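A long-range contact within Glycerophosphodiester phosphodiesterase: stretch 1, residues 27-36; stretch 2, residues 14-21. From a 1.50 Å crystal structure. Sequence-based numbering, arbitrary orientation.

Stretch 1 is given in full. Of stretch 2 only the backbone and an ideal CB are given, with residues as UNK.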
# COMPACT_ATOMS: atom_id res chain seq x y z
N ALA A 27 1.60 -9.57 -11.38
CA ALA A 27 2.90 -9.39 -12.07
C ALA A 27 3.84 -8.48 -11.27
O ALA A 27 5.01 -8.79 -11.09
CB ALA A 27 2.72 -8.87 -13.48
N ALA A 28 3.33 -7.33 -10.81
CA ALA A 28 4.15 -6.42 -10.04
C ALA A 28 4.65 -7.04 -8.74
O ALA A 28 5.81 -6.86 -8.34
CB ALA A 28 3.38 -5.07 -9.73
N PHE A 29 3.76 -7.75 -8.05
CA PHE A 29 4.17 -8.36 -6.79
C PHE A 29 5.21 -9.44 -7.02
O PHE A 29 6.14 -9.55 -6.26
CB PHE A 29 3.03 -8.92 -5.98
CG PHE A 29 2.03 -7.86 -5.59
CD1 PHE A 29 2.45 -6.79 -4.83
CD2 PHE A 29 0.71 -7.92 -5.99
CE1 PHE A 29 1.56 -5.79 -4.47
CE2 PHE A 29 -0.19 -6.89 -5.64
CZ PHE A 29 0.28 -5.84 -4.90
N THR A 30 5.04 -10.21 -8.07
CA THR A 30 6.02 -11.28 -8.39
C THR A 30 7.37 -10.72 -8.74
O THR A 30 8.37 -11.16 -8.22
CB THR A 30 5.50 -12.13 -9.55
OG1 THR A 30 4.18 -12.65 -9.26
CG2 THR A 30 6.48 -13.30 -9.85
N LYS A 31 7.41 -9.65 -9.55
CA LYS A 31 8.65 -8.95 -9.85
C LYS A 31 9.32 -8.43 -8.58
O LYS A 31 10.53 -8.58 -8.41
CB LYS A 31 8.36 -7.81 -10.83
CG LYS A 31 9.52 -6.86 -11.10
CD LYS A 31 10.61 -7.45 -11.88
CE LYS A 31 11.66 -6.37 -12.18
NZ LYS A 31 12.86 -6.98 -12.81
N ALA A 32 8.56 -7.77 -7.70
CA ALA A 32 9.17 -7.22 -6.49
C ALA A 32 9.73 -8.37 -5.63
O ALA A 32 10.79 -8.21 -5.01
CB ALA A 32 8.12 -6.38 -5.71
N LEU A 33 8.99 -9.46 -5.53
CA LEU A 33 9.42 -10.63 -4.75
C LEU A 33 10.75 -11.15 -5.30
O LEU A 33 11.73 -11.31 -4.56
CB LEU A 33 8.37 -11.75 -4.89
CG LEU A 33 7.18 -11.81 -3.95
CD1 LEU A 33 5.89 -12.33 -4.70
CD2 LEU A 33 7.48 -12.69 -2.75
N LEU A 34 10.81 -11.29 -6.61
CA LEU A 34 12.01 -11.82 -7.26
C LEU A 34 13.16 -10.85 -7.17
O LEU A 34 14.32 -11.28 -7.16
CB LEU A 34 11.72 -12.17 -8.69
CG LEU A 34 10.78 -13.36 -8.90
CD1 LEU A 34 10.47 -13.54 -10.36
CD2 LEU A 34 11.34 -14.63 -8.32
N LEU A 35 12.91 -9.54 -7.14
CA LEU A 35 13.97 -8.56 -6.98
C LEU A 35 14.58 -8.67 -5.62
O LEU A 35 15.77 -8.34 -5.45
CB LEU A 35 13.42 -7.14 -7.17
CG LEU A 35 13.22 -6.54 -8.55
CD1 LEU A 35 12.54 -5.13 -8.47
CD2 LEU A 35 14.52 -6.43 -9.33
N GLY A 36 13.76 -9.07 -4.64
CA GLY A 36 14.21 -9.23 -3.29
C GLY A 36 13.76 -8.18 -2.31
O GLY A 36 14.39 -8.01 -1.26
N UNK A 14 6.30 -0.25 -3.66
CA UNK A 14 5.03 0.50 -3.63
C UNK A 14 4.08 -0.09 -4.68
O UNK A 14 4.42 -0.09 -5.88
CB UNK A 14 5.26 1.99 -3.89
N UNK A 15 2.94 -0.61 -4.26
CA UNK A 15 2.03 -1.29 -5.18
C UNK A 15 2.73 -2.38 -5.94
O UNK A 15 2.49 -2.62 -7.12
CB UNK A 15 1.41 -0.29 -6.16
N UNK A 16 3.60 -3.04 -5.20
CA UNK A 16 4.49 -4.09 -5.75
C UNK A 16 5.65 -3.37 -6.40
O UNK A 16 6.77 -3.38 -5.89
CB UNK A 16 3.77 -5.00 -6.75
N UNK A 17 5.43 -2.72 -7.53
CA UNK A 17 6.48 -1.93 -8.17
C UNK A 17 5.88 -1.10 -9.30
O UNK A 17 6.19 -1.29 -10.46
CB UNK A 17 7.60 -2.83 -8.70
N UNK A 18 5.06 -0.15 -8.95
CA UNK A 18 4.35 0.69 -9.96
C UNK A 18 5.23 1.34 -11.02
O UNK A 18 4.81 1.51 -12.17
CB UNK A 18 3.59 1.80 -9.24
N UNK A 19 6.45 1.71 -10.66
CA UNK A 19 7.34 2.32 -11.67
C UNK A 19 7.70 1.34 -12.78
O UNK A 19 8.06 1.78 -13.89
CB UNK A 19 8.62 2.83 -11.01
N UNK A 20 7.67 0.04 -12.49
CA UNK A 20 8.15 -0.98 -13.41
C UNK A 20 7.05 -1.71 -14.14
O UNK A 20 7.18 -2.10 -15.31
CB UNK A 20 9.01 -2.00 -12.65
N UNK A 21 5.93 -1.95 -13.43
CA UNK A 21 4.85 -2.81 -13.91
C UNK A 21 3.52 -2.25 -13.42
O UNK A 21 3.51 -1.51 -12.43
CB UNK A 21 5.04 -4.25 -13.44

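Stretch 1 is a helix that turns one side, lined by Ala28, Lys31, Ala32 and Leu35, toward an irregular loop. The small side chains of Ala28 and Ala32 leave room for the loop backbone, which approaches them closely.

At position 14 the CA-to-CB bond points away from the helix and nothing of stretch 1 lies near, so the helix sets no preference. The residue is His14, both ring nitrogens of which are hydrogen-bonded elsewhere in the structure.

Position 15 also points away, with phi/psi of 54/39, a left-handed conformation that glycine or asparagine adopts readily but other residues can tolerate. It is Arg15; its side chain leaves the helix, while its backbone O packs 3.7 Å from Ala28 CB.

Position 16 is decided by what is visible. Here the CA atoms of the two stretches come nearest, 4.4 Å between the CA of position 16 and the CA of Phe29, and an ideal CB would lie 2.9 Å from Phe29 CD1 and 3.0 Å from Ala28 C, both clashes. The positive phi of 81° argues the same way, so only glycine suits. Gly16 brings its N to 3.5 Å from Phe29 CE1 and its O to 3.3 Å from Ala32 CB.

At position 17 the CA-to-CB bond points toward the helix, and the ideal CB lies 4.4 Å from Ala28 O and 4.7 Å from Ala32 CB. The space favours a small side chain: alanine, serine, cysteine or perhaps valine. It is Cys17, in the p rotamer, whose SG lies 3.9 Å from Ala28 CB and 3.8 Å from Lys31 CG. Cys17 SG is also 3.4 Å from Ala28 O, a carbonyl already accepting a hydrogen bond from Ala32 N within the helix.

Position 18 points away and 19 is out of reach of stretch 1, so the helix restricts neither. They are Arg18, whose guanidinium is hydrogen-bonded elsewhere, and Gly19, whose phi/psi of -65/-26 does not require glycine.

Position 20 points back toward the helix, its ideal CB 5.1 Å from Lys31 CG. Crossing that gap calls for a longer apolar chain such as leucine, methionine or isoleucine. Leu20 CD1 reaches Leu35 CD1 and the aliphatic Lys31 CE, each at 4.0 Å.

Position 21 faces Ala28, with its ideal CB 4.1 Å from Ala28 CA and the Ala27 backbone beyond; a medium or large apolar residue, leucine, isoleucine or methionine, could cover this surface. Leu21 sets CB 4.1 Å from Ala28 CB and extends CD1 to 3.5 Å from both Ala27 O and Lys31 CB.

Stretch 2 14-21: HRGCRGLL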
# COMPACT_ATOMS: atom_id res chain seq x y z
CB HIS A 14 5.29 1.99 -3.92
CG HIS A 14 4.11 2.90 -3.76
ND1 HIS A 14 3.71 3.79 -4.74
CD2 HIS A 14 3.27 3.08 -2.71
CE1 HIS A 14 2.68 4.49 -4.28
NE2 HIS A 14 2.41 4.09 -3.04
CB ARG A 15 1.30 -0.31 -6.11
CG ARG A 15 0.73 0.94 -5.35
CD ARG A 15 -0.10 1.89 -6.18
NE ARG A 15 -0.27 3.12 -5.41
CZ ARG A 15 -0.67 4.26 -5.91
NH1 ARG A 15 -1.21 4.33 -7.14
NH2 ARG A 15 -0.62 5.32 -5.15
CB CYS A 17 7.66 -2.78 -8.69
SG CYS A 17 7.19 -4.11 -9.79
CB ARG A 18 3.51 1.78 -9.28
CG ARG A 18 2.91 2.83 -10.23
CD ARG A 18 1.97 3.77 -9.47
NE ARG A 18 2.66 4.54 -8.44
CZ ARG A 18 2.24 5.70 -7.94
NH1 ARG A 18 1.10 6.22 -8.32
NH2 ARG A 18 3.00 6.34 -7.05
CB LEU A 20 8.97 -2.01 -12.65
CG LEU A 20 10.13 -1.44 -11.79
CD1 LEU A 20 10.89 -2.57 -11.05
CD2 LEU A 20 11.08 -0.55 -12.61
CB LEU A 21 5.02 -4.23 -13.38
CG LEU A 21 6.03 -5.14 -14.13
CD1 LEU A 21 6.27 -6.41 -13.33
CD2 LEU A 21 5.43 -5.49 -15.52
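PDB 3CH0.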